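Local coordinates for mandelate racemase / muconate lactonizing enzyme family protein (Agrobacterium tumefaciens, PDB 4DXK) that belongs to the mandelate racemase subgroup of the enolase superfamily, holds a sodium ion at its metal site, and probably acts as a lyase or racemase on an unidentified substrate, at residues Gly73-Gly78 and Glu268-Arg273. Sequence-based numbering, arbitrary orientation.
Sequences GFRSSG and ETLGSR. With NA (sodium ion), chain C.
In this enolase-superfamily chain, Ser-77 and Thr-269 join the N-terminal capping domain to the barrel loop that supplies Glu-268 to the metal site. Ser-77 OG, set between its own backbone N and carbonyl carbon (chi1 49°), donates to Thr-269 O at 2.8 Å, approaching from above the carbonyl plane. One residue before that carbonyl, Glu-268 runs extended beyond CG and binds the sodium ion through OE1 at 2.3 Å; Glu-216 and Glu-242 bind it as well. OE2 of Glu-268 accepts from a sodium-bound water and is hydrogen-bonded to Tyr-71 OH of a second subunit. The hydroxyl of Ser-77 thus grips the backbone next to a metal ligand, and it also accepts from Gly-73 N of that second subunit.

Farther from the metal, the backbones close up around Gly-271. Its CA lies 3.5 Å from Ser-76 O in a nearly straight CA-H...O contact, with no side chain on Gly-271 to stand between them. Gly-271 O in turn faces Arg-75 CA at 3.4 Å, and a water accepting from Gly-271 N donates weakly to Arg-75 O. Ser-272 OG, bonded in plane to a lone pair of Gly-271 O at 2.6 Å, rests against CA and CG of Arg-75. That CG stands anti to the backbone N (chi1 -169°). The side chain of Ser-76 leaves its CA away from the barrel loop: OG donates to Gly-73 O and accepts from Gly-78 N at 3.1 Å; the second bond closes an ST turn leading into Gly-78, the N-cap of helix 79-99.

The contact therefore places the loop between helices 61-68 and 79-99 against the link from strand 264-266 to helix 272-281, where Arg-75 touches Ala-275 and its NH2 forms a salt bridge with Asp-278.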
loop_
_atom_site.group_PDB
_atom_site.type_symbol
_atom_site.label_atom_id
_atom_site.label_comp_id
_atom_site.label_asym_id
_atom_site.label_seq_id
_atom_site.Cartn_x
_atom_site.Cartn_y
_atom_site.Cartn_z
ATOM N N GLY A 73 18.585 24.575 -6.416
ATOM C CA GLY A 73 18.512 25.099 -5.060
ATOM C C GLY A 73 17.114 25.306 -4.511
ATOM O O GLY A 73 16.950 25.840 -3.412
ATOM N N PHE A 74 16.109 24.864 -5.254
ATOM C CA PHE A 74 14.710 24.951 -4.852
ATOM C C PHE A 74 14.396 23.858 -3.808
ATOM O O PHE A 74 15.197 22.951 -3.579
ATOM C CB PHE A 74 13.833 24.789 -6.103
ATOM C CG PHE A 74 14.056 23.493 -6.800
ATOM C CD1 PHE A 74 13.356 22.354 -6.427
ATOM C CD2 PHE A 74 15.022 23.382 -7.796
ATOM C CE1 PHE A 74 13.591 21.136 -7.039
ATOM C CE2 PHE A 74 15.256 22.168 -8.410
ATOM C CZ PHE A 74 14.550 21.042 -8.035
ATOM N N ARG A 75 13.213 23.944 -3.198
ATOM C CA ARG A 75 12.751 22.968 -2.207
ATOM C C ARG A 75 13.846 22.718 -1.170
ATOM O O ARG A 75 14.197 21.579 -0.861
ATOM C CB ARG A 75 12.300 21.666 -2.877
ATOM C CG ARG A 75 11.549 20.700 -1.948
ATOM C CD ARG A 75 12.075 19.296 -2.138
ATOM N NE ARG A 75 11.401 18.282 -1.319
ATOM C CZ ARG A 75 11.860 17.830 -0.154
ATOM N NH1 ARG A 75 12.985 18.318 0.362
ATOM N NH2 ARG A 75 11.187 16.885 0.492
ATOM N N SER A 76 14.379 23.810 -0.633
ATOM C CA SER A 76 15.481 23.721 0.304
ATOM C C SER A 76 15.508 24.960 1.169
ATOM O O SER A 76 14.735 25.902 0.964
ATOM C CB SER A 76 16.802 23.589 -0.439
ATOM O OG SER A 76 17.289 24.862 -0.817
ATOM N N SER A 77 16.420 24.952 2.136
ATOM C CA SER A 77 16.686 26.112 2.982
ATOM C C SER A 77 18.067 26.703 2.668
ATOM O O SER A 77 18.683 27.334 3.522
ATOM C CB SER A 77 16.569 25.720 4.454
ATOM O OG SER A 77 17.316 24.545 4.711
ATOM N N GLY A 78 18.531 26.504 1.436
ATOM C CA GLY A 78 19.825 27.017 1.000
ATOM C C GLY A 78 19.852 28.521 0.777
ATOM O O GLY A 78 18.856 29.227 0.955
ATOM N N GLU A 268 11.897 23.477 10.659
ATOM C CA GLU A 268 12.480 24.751 10.249
ATOM C C GLU A 268 13.498 24.577 9.117
ATOM O O GLU A 268 13.810 25.534 8.405
ATOM C CB GLU A 268 13.152 25.419 11.453
ATOM C CG GLU A 268 14.394 24.667 11.948
ATOM C CD GLU A 268 14.920 25.134 13.293
ATOM O OE1 GLU A 268 14.104 25.378 14.198
ATOM O OE2 GLU A 268 16.159 25.246 13.448
ATOM N N THR A 269 14.028 23.367 8.956
ATOM C CA THR A 269 15.046 23.128 7.925
ATOM C C THR A 269 14.485 22.851 6.532
ATOM O O THR A 269 15.257 22.789 5.576
ATOM C CB THR A 269 16.020 21.972 8.295
ATOM O OG1 THR A 269 15.346 20.706 8.216
ATOM C CG2 THR A 269 16.589 22.160 9.692
ATOM N N LEU A 270 13.166 22.686 6.414
ATOM C CA LEU A 270 12.521 22.365 5.144
ATOM C C LEU A 270 12.057 23.624 4.431
ATOM O O LEU A 270 11.578 24.572 5.071
ATOM C CB LEU A 270 11.308 21.450 5.370
ATOM C CG LEU A 270 11.634 20.020 5.801
ATOM C CD1 LEU A 270 10.358 19.291 6.193
ATOM C CD2 LEU A 270 12.373 19.248 4.709
ATOM N N GLY A 271 12.157 23.628 3.106
ATOM C CA GLY A 271 11.744 24.778 2.320
ATOM C C GLY A 271 10.715 24.485 1.243
ATOM O O GLY A 271 10.791 23.462 0.559
ATOM N N SER A 272 9.765 25.410 1.129
ATOM C CA SER A 272 8.713 25.441 0.100
ATOM C C SER A 272 7.556 24.520 0.460
ATOM O O SER A 272 7.704 23.522 1.180
ATOM C CB SER A 272 9.227 25.105 -1.310
ATOM O OG SER A 272 9.205 23.701 -1.549
ATOM N N ARG A 273 6.389 24.825 -0.080
ATOM C CA ARG A 273 5.254 23.989 0.236
ATOM C C ARG A 273 5.416 22.559 -0.265
ATOM O O ARG A 273 4.771 21.652 0.259
ATOM C CB ARG A 273 3.965 24.632 -0.247
ATOM C CG ARG A 273 3.658 24.402 -1.663
ATOM C CD ARG A 273 2.537 25.363 -2.073
ATOM N NE ARG A 273 3.109 26.628 -2.519
ATOM C CZ ARG A 273 2.572 27.389 -3.458
ATOM N NH1 ARG A 273 1.391 27.079 -3.981
ATOM N NH2 ARG A 273 3.215 28.468 -3.850
HETATM NA NA NA C . 14.699 24.183 16.119
HETATM O O HOH W 1 13.396 21.340 1.956
HETATM O O HOH W 2 16.853 25.118 15.926
HETATM O O HOH W 3 15.539 22.320 15.006
#